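Local coordinates for PlaB phospholipase (Legionella pneumophila, PDB 6ZTI), which probably hydrolyses phospholipids as an alpha/beta-hydrolase virulence factor of Legionella, its activity controlled by NAD(H)-mediated tetramerisation, at residues P36-L39 and E40-K44; I291-C294 and L295-K298; M279-A282 and A283-T287; W24-H28 and T29-G33; K298-D301 and S302-L306. One frame throughout, in Å; residues are numbered along the deposited sequence. Where two conformers were deposited one is given.

Interaction 1: residues P36-L39 and E40-K44; sequences PQWL and ENQSK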
# COMPACT_ATOMS: atom_id res chain seq x y z
N PRO B 36 -19.35 -41.71 -6.18
CA PRO B 36 -18.69 -42.51 -7.24
C PRO B 36 -18.98 -44.00 -7.14
O PRO B 36 -19.34 -44.63 -8.14
CB PRO B 36 -17.20 -42.19 -7.04
CG PRO B 36 -17.20 -40.84 -6.38
CD PRO B 36 -18.39 -40.85 -5.47
N GLN B 37 -18.82 -44.59 -5.95
CA GLN B 37 -19.15 -46.00 -5.77
C GLN B 37 -20.62 -46.27 -6.07
O GLN B 37 -20.96 -47.32 -6.62
CB GLN B 37 -18.81 -46.43 -4.34
CG GLN B 37 -17.30 -46.55 -4.08
CD GLN B 37 -16.86 -46.08 -2.69
OE1 GLN B 37 -17.60 -45.39 -1.97
NE2 GLN B 37 -15.63 -46.44 -2.31
N TRP B 38 -21.51 -45.32 -5.74
CA TRP B 38 -22.93 -45.54 -5.99
C TRP B 38 -23.24 -45.52 -7.48
O TRP B 38 -24.04 -46.34 -7.96
CB TRP B 38 -23.76 -44.49 -5.25
CG TRP B 38 -25.24 -44.70 -5.36
CD1 TRP B 38 -25.98 -45.62 -4.68
CD2 TRP B 38 -26.16 -43.98 -6.20
NE1 TRP B 38 -27.31 -45.52 -5.05
CE2 TRP B 38 -27.44 -44.52 -5.98
CE3 TRP B 38 -26.02 -42.94 -7.12
CZ2 TRP B 38 -28.57 -44.06 -6.64
CZ3 TRP B 38 -27.14 -42.48 -7.77
CH2 TRP B 38 -28.40 -43.04 -7.53
N LEU B 39 -22.64 -44.58 -8.23
CA LEU B 39 -22.83 -44.56 -9.68
C LEU B 39 -22.35 -45.85 -10.31
O LEU B 39 -22.93 -46.34 -11.29
CB LEU B 39 -22.10 -43.37 -10.30
CG LEU B 39 -22.66 -41.98 -10.06
CD1 LEU B 39 -21.80 -40.95 -10.77
CD2 LEU B 39 -24.09 -41.87 -10.54
N GLU B 40 -21.27 -46.42 -9.77
CA GLU B 40 -20.78 -47.70 -10.27
C GLU B 40 -21.85 -48.78 -10.16
O GLU B 40 -22.06 -49.56 -11.09
CB GLU B 40 -19.53 -48.11 -9.49
CG GLU B 40 -18.70 -49.20 -10.15
CD GLU B 40 -17.54 -49.62 -9.28
OE1 GLU B 40 -17.77 -49.99 -8.11
OE2 GLU B 40 -16.38 -49.55 -9.76
N ASN B 41 -22.56 -48.81 -9.02
CA ASN B 41 -23.58 -49.85 -8.84
C ASN B 41 -24.82 -49.56 -9.69
O ASN B 41 -25.47 -50.50 -10.16
CB ASN B 41 -23.94 -49.97 -7.36
CG ASN B 41 -22.77 -50.47 -6.52
OD1 ASN B 41 -21.62 -50.12 -6.77
ND2 ASN B 41 -23.07 -51.30 -5.53
N GLN B 42 -25.15 -48.29 -9.90
CA GLN B 42 -26.28 -47.97 -10.77
C GLN B 42 -26.02 -48.38 -12.21
O GLN B 42 -26.96 -48.71 -12.94
CB GLN B 42 -26.59 -46.47 -10.68
CG GLN B 42 -27.06 -46.03 -9.31
CD GLN B 42 -28.33 -46.74 -8.89
OE1 GLN B 42 -29.39 -46.53 -9.47
NE2 GLN B 42 -28.22 -47.61 -7.88
N SER B 43 -24.75 -48.36 -12.65
CA SER B 43 -24.42 -48.89 -13.96
C SER B 43 -24.57 -50.41 -14.00
O SER B 43 -25.12 -50.96 -14.97
CB SER B 43 -22.99 -48.49 -14.34
OG SER B 43 -22.67 -48.90 -15.65
N LYS B 44 -24.10 -51.10 -12.96
CA LYS B 44 -24.23 -52.55 -12.93
C LYS B 44 -25.69 -52.99 -12.95
O LYS B 44 -25.99 -54.11 -13.39
CB LYS B 44 -23.51 -53.12 -11.70
CG LYS B 44 -22.00 -52.93 -11.72
CD LYS B 44 -21.34 -53.46 -10.46
CE LYS B 44 -19.84 -53.21 -10.48
NZ LYS B 44 -19.18 -53.70 -9.25

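Interaction 2: residues I291-C294 and L295-K298; sequences ILRC and LQVK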
# COMPACT_ATOMS: atom_id res chain seq x y z
N ILE B 291 -28.70 -36.20 -10.33
CA ILE B 291 -27.53 -36.48 -11.16
C ILE B 291 -27.83 -37.62 -12.12
O ILE B 291 -27.45 -37.58 -13.30
CB ILE B 291 -26.30 -36.80 -10.29
CG1 ILE B 291 -25.69 -35.51 -9.77
CG2 ILE B 291 -25.25 -37.58 -11.10
CD1 ILE B 291 -24.56 -35.68 -8.79
N LEU B 292 -28.50 -38.67 -11.63
CA LEU B 292 -28.80 -39.83 -12.48
C LEU B 292 -29.71 -39.43 -13.64
O LEU B 292 -29.52 -39.89 -14.77
CB LEU B 292 -29.45 -40.93 -11.64
CG LEU B 292 -29.69 -42.30 -12.28
CD1 LEU B 292 -28.40 -42.87 -12.84
CD2 LEU B 292 -30.29 -43.25 -11.26
N ARG B 293 -30.69 -38.57 -13.37
CA ARG B 293 -31.54 -38.06 -14.44
C ARG B 293 -30.73 -37.28 -15.46
O ARG B 293 -30.89 -37.46 -16.67
CB ARG B 293 -32.63 -37.17 -13.84
CG ARG B 293 -33.76 -37.90 -13.14
CD ARG B 293 -34.60 -38.72 -14.11
NE ARG B 293 -35.07 -37.94 -15.26
CZ ARG B 293 -36.18 -37.19 -15.27
NH1 ARG B 293 -36.94 -37.10 -14.19
NH2 ARG B 293 -36.51 -36.53 -16.37
N CYS B 294 -29.84 -36.39 -14.99
CA CYS B 294 -29.04 -35.57 -15.89
C CYS B 294 -28.16 -36.44 -16.78
O CYS B 294 -28.09 -36.23 -17.99
CB CYS B 294 -28.19 -34.58 -15.08
SG CYS B 294 -29.13 -33.27 -14.18
N LEU B 295 -27.50 -37.43 -16.18
CA LEU B 295 -26.65 -38.34 -16.95
C LEU B 295 -27.43 -39.13 -17.99
O LEU B 295 -26.84 -39.63 -18.95
CB LEU B 295 -25.94 -39.32 -16.01
CG LEU B 295 -24.82 -38.74 -15.14
CD1 LEU B 295 -24.32 -39.79 -14.16
CD2 LEU B 295 -23.68 -38.23 -16.01
N GLN B 296 -28.74 -39.29 -17.80
CA GLN B 296 -29.55 -40.04 -18.74
C GLN B 296 -30.06 -39.20 -19.90
O GLN B 296 -30.57 -39.75 -20.88
CB GLN B 296 -30.71 -40.70 -17.98
CG GLN B 296 -30.25 -41.86 -17.07
CD GLN B 296 -31.28 -42.33 -16.06
OE1 GLN B 296 -32.21 -41.60 -15.70
NE2 GLN B 296 -31.11 -43.55 -15.58
N VAL B 297 -29.89 -37.87 -19.85
CA VAL B 297 -30.28 -37.04 -20.98
C VAL B 297 -29.47 -37.42 -22.21
O VAL B 297 -28.23 -37.54 -22.16
CB VAL B 297 -30.11 -35.56 -20.63
CG1 VAL B 297 -30.23 -34.72 -21.89
CG2 VAL B 297 -31.14 -35.15 -19.61
N LYS B 298 -30.16 -37.61 -23.33
CA LYS B 298 -29.51 -37.99 -24.58
C LYS B 298 -30.00 -37.18 -25.77
O LYS B 298 -29.65 -37.50 -26.91
CB LYS B 298 -29.70 -39.48 -24.85
CG LYS B 298 -28.94 -40.39 -23.89
CD LYS B 298 -29.00 -41.84 -24.32
CE LYS B 298 -28.17 -42.73 -23.41
NZ LYS B 298 -28.08 -44.13 -23.91

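Interaction 3: residues M279-A282 and A283-T287; sequences MANA and ATHPT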
# COMPACT_ATOMS: atom_id res chain seq x y z
N MET B 279 -23.83 -44.64 0.38
CA MET B 279 -24.50 -45.75 -0.27
C MET B 279 -25.87 -45.99 0.34
O MET B 279 -26.80 -46.41 -0.36
CB MET B 279 -23.65 -47.03 -0.16
CG MET B 279 -22.40 -47.05 -1.03
SD MET B 279 -22.77 -46.88 -2.78
CE MET B 279 -23.79 -48.32 -3.08
N ALA B 280 -26.03 -45.70 1.63
CA ALA B 280 -27.26 -46.05 2.32
C ALA B 280 -28.36 -45.02 2.07
O ALA B 280 -29.54 -45.38 2.02
CB ALA B 280 -27.00 -46.19 3.82
N ASN B 281 -28.00 -43.75 1.90
CA ASN B 281 -28.99 -42.71 1.69
C ASN B 281 -29.11 -42.28 0.23
O ASN B 281 -30.02 -41.52 -0.09
CB ASN B 281 -28.68 -41.50 2.59
CG ASN B 281 -27.50 -40.65 2.09
OD1 ASN B 281 -27.13 -40.67 0.92
ND2 ASN B 281 -26.92 -39.88 3.01
N ALA B 282 -28.24 -42.77 -0.66
CA ALA B 282 -28.20 -42.23 -2.02
C ALA B 282 -29.55 -42.35 -2.72
O ALA B 282 -30.00 -41.41 -3.38
CB ALA B 282 -27.12 -42.92 -2.83
N ALA B 283 -30.21 -43.50 -2.59
CA ALA B 283 -31.47 -43.70 -3.30
C ALA B 283 -32.49 -42.62 -2.98
O ALA B 283 -33.40 -42.38 -3.78
CB ALA B 283 -32.04 -45.08 -2.97
N THR B 284 -32.35 -41.96 -1.83
CA THR B 284 -33.28 -40.93 -1.39
C THR B 284 -32.64 -39.55 -1.34
O THR B 284 -33.24 -38.61 -0.81
CB THR B 284 -33.84 -41.28 -0.01
OG1 THR B 284 -32.75 -41.61 0.86
CG2 THR B 284 -34.79 -42.45 -0.11
N HIS B 285 -31.43 -39.43 -1.85
CA HIS B 285 -30.67 -38.20 -1.76
C HIS B 285 -30.97 -37.33 -2.98
O HIS B 285 -30.80 -37.81 -4.10
CB HIS B 285 -29.19 -38.51 -1.69
CG HIS B 285 -28.35 -37.37 -1.18
ND1 HIS B 285 -28.18 -36.21 -1.89
CD2 HIS B 285 -27.64 -37.23 -0.04
CE1 HIS B 285 -27.41 -35.39 -1.20
NE2 HIS B 285 -27.06 -35.99 -0.08
N PRO B 286 -31.40 -36.08 -2.81
CA PRO B 286 -31.74 -35.28 -4.00
C PRO B 286 -30.62 -35.18 -5.00
O PRO B 286 -30.87 -35.29 -6.21
CB PRO B 286 -32.11 -33.91 -3.42
CG PRO B 286 -32.44 -34.16 -2.00
CD PRO B 286 -31.60 -35.31 -1.56
N THR B 287 -29.38 -34.95 -4.55
CA THR B 287 -28.27 -34.81 -5.49
C THR B 287 -28.11 -36.06 -6.34
O THR B 287 -28.01 -35.99 -7.57
CB THR B 287 -26.97 -34.52 -4.74
OG1 THR B 287 -27.14 -33.42 -3.85
CG2 THR B 287 -25.85 -34.20 -5.72
O HOH W 1 -29.48 -45.99 -1.18
O HOH W 2 -32.16 -44.38 0.67

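Interaction 4: residues W24-H28 and T29-G33; sequences WSVTH and TNTYG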
# COMPACT_ATOMS: atom_id res chain seq x y z
N TRP B 24 -12.44 -25.95 -4.05
CA TRP B 24 -11.23 -25.35 -3.55
C TRP B 24 -10.96 -25.74 -2.10
O TRP B 24 -11.87 -26.10 -1.35
CB TRP B 24 -11.28 -23.82 -3.68
CG TRP B 24 -12.46 -23.10 -3.05
CD1 TRP B 24 -13.79 -23.32 -3.30
CD2 TRP B 24 -12.41 -22.02 -2.12
NE1 TRP B 24 -14.56 -22.45 -2.56
CE2 TRP B 24 -13.74 -21.64 -1.83
CE3 TRP B 24 -11.37 -21.33 -1.49
CZ2 TRP B 24 -14.05 -20.61 -0.95
CZ3 TRP B 24 -11.68 -20.31 -0.60
CH2 TRP B 24 -13.01 -19.97 -0.34
N SER B 25 -9.69 -25.68 -1.72
CA SER B 25 -9.19 -26.03 -0.39
C SER B 25 -9.35 -27.51 -0.07
O SER B 25 -9.19 -27.90 1.09
CB SER B 25 -9.87 -25.19 0.70
OG SER B 25 -9.41 -23.85 0.65
N VAL B 26 -9.62 -28.35 -1.07
CA VAL B 26 -9.82 -29.78 -0.86
C VAL B 26 -8.47 -30.48 -0.77
O VAL B 26 -7.56 -30.22 -1.57
CB VAL B 26 -10.68 -30.37 -1.99
CG1 VAL B 26 -10.68 -31.87 -1.95
CG2 VAL B 26 -12.10 -29.84 -1.88
N THR B 27 -8.33 -31.40 0.19
CA THR B 27 -7.10 -32.17 0.34
C THR B 27 -7.33 -33.67 0.38
O THR B 27 -6.41 -34.42 0.71
CB THR B 27 -6.34 -31.76 1.61
OG1 THR B 27 -7.13 -32.05 2.77
CG2 THR B 27 -6.00 -30.28 1.58
N HIS B 28 -8.53 -34.14 0.03
CA HIS B 28 -8.87 -35.55 0.16
C HIS B 28 -10.07 -35.83 -0.73
O HIS B 28 -11.04 -35.06 -0.72
CB HIS B 28 -9.18 -35.88 1.62
CG HIS B 28 -9.11 -37.34 1.95
ND1 HIS B 28 -9.79 -38.29 1.23
CD2 HIS B 28 -8.46 -38.00 2.93
CE1 HIS B 28 -9.55 -39.49 1.75
NE2 HIS B 28 -8.75 -39.33 2.78
N THR B 29 -10.00 -36.91 -1.52
CA THR B 29 -11.05 -37.22 -2.49
C THR B 29 -12.31 -37.78 -1.84
O THR B 29 -13.28 -38.04 -2.56
CB THR B 29 -10.53 -38.20 -3.55
OG1 THR B 29 -9.83 -39.28 -2.92
CG2 THR B 29 -9.60 -37.49 -4.54
N ASN B 30 -12.33 -37.98 -0.53
CA ASN B 30 -13.60 -38.27 0.12
C ASN B 30 -14.56 -37.10 0.04
O ASN B 30 -15.74 -37.25 0.36
CB ASN B 30 -13.39 -38.67 1.59
CG ASN B 30 -12.75 -37.57 2.44
OD1 ASN B 30 -12.67 -36.42 2.03
ND2 ASN B 30 -12.30 -37.94 3.63
N THR B 31 -14.07 -35.93 -0.40
CA THR B 31 -14.94 -34.80 -0.69
C THR B 31 -16.13 -35.20 -1.56
O THR B 31 -17.19 -34.57 -1.49
CB THR B 31 -14.12 -33.71 -1.39
OG1 THR B 31 -14.90 -32.51 -1.55
CG2 THR B 31 -13.65 -34.17 -2.77
N TYR B 32 -15.97 -36.25 -2.38
CA TYR B 32 -17.03 -36.71 -3.27
C TYR B 32 -18.06 -37.60 -2.57
O TYR B 32 -19.02 -38.03 -3.22
CB TYR B 32 -16.44 -37.48 -4.46
CG TYR B 32 -15.45 -36.69 -5.29
CD1 TYR B 32 -15.83 -35.49 -5.87
CD2 TYR B 32 -14.15 -37.16 -5.52
CE1 TYR B 32 -14.93 -34.76 -6.64
CE2 TYR B 32 -13.26 -36.44 -6.29
CZ TYR B 32 -13.66 -35.24 -6.85
OH TYR B 32 -12.78 -34.51 -7.62
N GLY B 33 -17.89 -37.87 -1.27
CA GLY B 33 -18.80 -38.75 -0.58
C GLY B 33 -18.64 -40.16 -1.13
O GLY B 33 -17.57 -40.55 -1.58

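Interaction 5: residues K298-D301 and S302-L306; sequences KSRD and SYNKL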
# COMPACT_ATOMS: atom_id res chain seq x y z
N LYS B 298 -30.16 -37.61 -23.33
CA LYS B 298 -29.51 -37.99 -24.58
C LYS B 298 -30.00 -37.18 -25.77
O LYS B 298 -29.65 -37.50 -26.91
CB LYS B 298 -29.70 -39.48 -24.85
CG LYS B 298 -28.94 -40.39 -23.89
CD LYS B 298 -29.00 -41.84 -24.32
CE LYS B 298 -28.17 -42.73 -23.41
NZ LYS B 298 -28.08 -44.13 -23.91
N SER B 299 -30.81 -36.14 -25.55
CA SER B 299 -31.43 -35.43 -26.66
C SER B 299 -31.89 -34.07 -26.19
O SER B 299 -32.02 -33.81 -24.99
CB SER B 299 -32.63 -36.20 -27.20
OG SER B 299 -33.65 -36.22 -26.21
N ARG B 300 -32.20 -33.21 -27.16
CA ARG B 300 -32.80 -31.92 -26.86
C ARG B 300 -34.11 -32.09 -26.10
O ARG B 300 -34.39 -31.35 -25.14
CB ARG B 300 -33.01 -31.15 -28.18
CG ARG B 300 -33.84 -29.86 -28.07
CD ARG B 300 -33.00 -28.66 -27.69
NE ARG B 300 -32.09 -28.25 -28.75
CZ ARG B 300 -31.32 -27.17 -28.69
NH1 ARG B 300 -31.35 -26.39 -27.62
NH2 ARG B 300 -30.51 -26.87 -29.70
N ASP B 301 -34.91 -33.09 -26.47
CA ASP B 301 -36.23 -33.26 -25.88
C ASP B 301 -36.12 -33.68 -24.42
O ASP B 301 -36.81 -33.13 -23.55
CB ASP B 301 -37.02 -34.31 -26.66
CG ASP B 301 -37.26 -33.91 -28.10
OD1 ASP B 301 -37.85 -32.83 -28.34
OD2 ASP B 301 -36.85 -34.67 -29.01
N SER B 302 -35.30 -34.68 -24.13
CA SER B 302 -35.11 -35.10 -22.75
C SER B 302 -34.48 -33.99 -21.92
O SER B 302 -34.80 -33.83 -20.74
CB SER B 302 -34.26 -36.36 -22.70
OG SER B 302 -33.10 -36.24 -23.52
N TYR B 303 -33.58 -33.21 -22.53
CA TYR B 303 -32.96 -32.09 -21.83
C TYR B 303 -34.01 -31.06 -21.42
O TYR B 303 -34.05 -30.63 -20.26
CB TYR B 303 -31.90 -31.43 -22.70
CG TYR B 303 -31.15 -30.30 -22.00
CD1 TYR B 303 -30.24 -30.58 -20.99
CD2 TYR B 303 -31.34 -28.98 -22.36
CE1 TYR B 303 -29.54 -29.57 -20.35
CE2 TYR B 303 -30.64 -27.96 -21.73
CZ TYR B 303 -29.74 -28.26 -20.72
OH TYR B 303 -29.04 -27.27 -20.08
N ASN B 304 -34.86 -30.65 -22.37
CA ASN B 304 -35.87 -29.64 -22.07
C ASN B 304 -36.89 -30.15 -21.06
O ASN B 304 -37.42 -29.38 -20.25
CB ASN B 304 -36.57 -29.20 -23.35
CG ASN B 304 -35.69 -28.34 -24.22
OD1 ASN B 304 -34.71 -27.77 -23.75
ND2 ASN B 304 -36.05 -28.23 -25.49
N LYS B 305 -37.19 -31.45 -21.11
CA LYS B 305 -38.01 -32.06 -20.07
C LYS B 305 -37.38 -31.84 -18.70
O LYS B 305 -38.04 -31.39 -17.76
CB LYS B 305 -38.20 -33.54 -20.36
CG LYS B 305 -39.10 -34.30 -19.40
CD LYS B 305 -39.85 -35.42 -20.14
CE LYS B 305 -39.82 -36.75 -19.39
NZ LYS B 305 -40.47 -37.84 -20.18
N LEU B 306 -36.08 -32.12 -18.58
CA LEU B 306 -35.39 -31.96 -17.30
C LEU B 306 -35.28 -30.49 -16.90
O LEU B 306 -35.37 -30.17 -15.70
CB LEU B 306 -34.00 -32.58 -17.40
CG LEU B 306 -33.19 -32.76 -16.12
CD1 LEU B 306 -34.07 -33.15 -14.96
CD2 LEU B 306 -32.15 -33.84 -16.35

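Interaction 1: residues P36-L39 and E40-K44
Gln42 lies across one face of the Trp38 indole, one helical turn further along. Its CG stands almost straight above the six-membered ring, 3.5 Å from the centroid and 6° off the normal, a CH-pi contact. The amide beyond continues on the same side: CD comes within 3.5 Å of Trp38 CZ2, while NE2 lies above and just outside the NE1-CE2 edge, 3.6 Å from Trp38 NE1. Amide and indole planes are only 7° apart, so the contact is a flat stack as well as a CH-pi one. Trp38 turns CG away from its own N (chi1 -175°), which swings the indole forward along the helix, and Gln42 bends at chi2, folding its chain back over the ring.

Behind the pair stands the ordinary i to i+4 ladder. Gln42 N donates to Trp38 O at 3.0 Å and in the carbonyl plane, which sets the spacing of the two side chains; Asn41 N to Gln37 O (3.2 Å) and Ser43 N to Leu39 O (3.0 Å) are the flanking rungs.

Further out, Pro36 and Leu39 pack on Phe20 of strand 16-21 and on Leu57 and Ile55 of strand 55-60, as befits the crossover helix of the beta-alpha-beta unit 16-21, 35-44, 55-60. Trp38 meets Ala288 and Gln42 meets Leu292 of helix 286-296, and Gln37 and Glu40 touch Leu474 of the second subunit.

Interaction 2: residues I291-C294 and L295-K298
Ile291 and Leu295, four residues apart, run side by side and point the same way, and their methyls meet at Ile291 CG2 and Leu295 CD1, 3.9 Å apart. Leu295 CG also sits 3.4 Å from Ile291 O. This apolar part of the contact faces the parallel sheet: both residues rest on Ile127 of strand 123-129, and Val297 packs on Tyr191 and Phe193 of strand 191-197.

The backbone bonds record the end of helix 286-296. Leu295 N still makes a full helical bond to Ile291 O, 2.9 Å long and nearly straight at 169°. One residue on, Gln296 N is shared between Leu292 O and Arg293 O, both weakly. Val297 N then keeps only a weak bond to Arg293 O and gives its better one, 3.1 Å, to Cys294 O, approaching from above that carbonyl plane. The i to i+4 pattern thus tightens to i to i+3 as the helix frays, and the chain leaves it at Val297, whose psi of 132° is extended.

Of the polar side chains, Gln296 reaches back over the preceding turn. With CG beside the backbone N (chi1 -71°) and the chain extended beyond it, CG comes to 3.1 Å from Leu292 O, and NE2 lies 3.8 Å from Leu292 CG. That NE2 is bonded to Lys47 O, in the loop after helix 35-44, while Arg293, bent at chi2 and chi3, is salt-bridged to Glu309 of helix 300-320.

Interaction 3: residues M279-A282 and A283-T287
Thr284 holds OG1 between its own N and carbonyl carbon (chi1 49°), which turns the hydroxyl back onto Asn281 O, while His285 swings CG away from its N (chi1 -162°) and brings the imidazole alongside the Asn281 amide. Thr284 OG1 donates to Asn281 O at 2.9 Å, and Thr284 N reaches the same oxygen at 2.9 Å, both from one face of the carbonyl plane. His285 N closes the turn on Ala282 O at 2.9 Å, coming from well above that carbonyl plane.

Between the side chains, Asn281 OD1 lies at the ring edge, 3.6 Å from His285 CD2, with amide and ring planes 46° apart. Asn281 is fixed from elsewhere: OD1 takes Thr278 N, and ND2 gives to Ser276 O. Two waters bridge the outer side, one joining Met279 O to Ala283 N, the other linking Ala280 O to Thr284 OG1.

His285 is the N-cap of helix 286-296: its ND1 accepts from Thr287 N, which lies in the ring plane at 3.2 Å. Because ND1 accepts there, the proton of a neutral ring would probably sit on NE2, which bonds to Ser276 OG; the cap is consistent with that tautomer.

Interaction 4: residues W24-H28 and T29-G33
His28 gives the contact its largest share of buried surface, and Asn30 lies flat against its ring. The amide stacks on one face of the imidazole, planes 14° apart, with ND2 about 3.5 Å above the ring plane and over its centre. Asn30 CG comes to 3.3 Å from His28 ND1, so the tight overlap spans the amide carbon as well as its nitrogen. Two torsions make it possible: His28 places CG opposite its backbone N, and Asn30 takes the rarer position between N and carbonyl carbon (chi1 62°), which folds its amide back over the ring.

A bond at ND1 fixes the rotation of the ring. His28 ND1 accepts from Asn30 N at 3.1 Å and 167°, with the donor tilted somewhat out of the ring plane. One residue therefore grips the imidazole twice, by its backbone N-H at the edge and by its amide over the face.

Thr31 N to His28 O, 3.2 Å, is the first bond of the turn, which Tyr32 N and Gly33 N continue. Thr31 CG2 rests 3.4 Å from His28 O, and that methyl also meets Val26 CG1 at 3.8 Å. Its OG1 binds a glycerol, probably from the crystallisation liquor. Thr29 OG1 is hydrogen-bonded to Ala477 N of the second subunit, whose Pro476 and Ile479 also pack on this loop. The whole is a short 3-10 segment, 29-32, preceded by a histidine whose side chain accepts a backbone N-H, in the loop between strand 16-21 and helix 35-44 of the alpha/beta-hydrolase domain.

Interaction 5: residues K298-D301 and S302-L306
Ser302 can be followed outward from its backbone to meet Ser299 and Lys298. Its CB lies 3.6 Å from Ser299 OG, and the next atom, OG, is where the contact concentrates. With chi1 at 48°, OG sits between the backbone N and the carbonyl carbon and points back down the chain toward the start of the helix. There it shares a hydrogen bond of 2.7 Å with Ser299 OG, in which either hydroxyl could be the donor. It also accepts from Lys298 N at 3.2 Å. One hydroxyl thus ties together the two residues that precede the helix.

Ser299 is the N-cap of helix 300-320, and its own OG, likewise turned between N and carbonyl carbon (chi1 67°), faces the opening turn. The Lys298 to Ser302 bond links the loop from helix 286-296 to this first turn. From here the regular ladder starts: Tyr303 N donates to Ser299 O at 3.0 Å, Asn304 N to Arg300 O at 2.9 Å, and Lys305 N to Asp301 O at 3.0 Å.

On the outer side the Asn304 amide leans over the stem of Arg300, its ND2 lying 3.8 Å from Arg300 CG, with the guanidinium and amide planes 42° apart. Facing inward, Tyr303 sets its ring edge-to-face with Phe193, and its hydroxyl bonds to Ser192 O and Ala257 N, pinning the helix to strands 191-197 and 257-261.

All five contacts are local; interactions 4, 1, 3 and 2 follow in series, and 5 begins on Lys298, the last residue of 2. Interaction 4, a turn in the loop after strand 16-21, leads directly into interaction 1 on helix 35-44; both touch the second subunit. Much later, interaction 3 caps the start of helix 286-296 and adjoins interaction 2 at its end. None encloses another. Space brings the groups together: interaction 1 meets interaction 3 through Trp38 and Ala282 and interaction 2 through Trp38 and Leu292, joining helices 35-44 and 286-296, while Val297 on Leu306 ties the latter to helix 300-320.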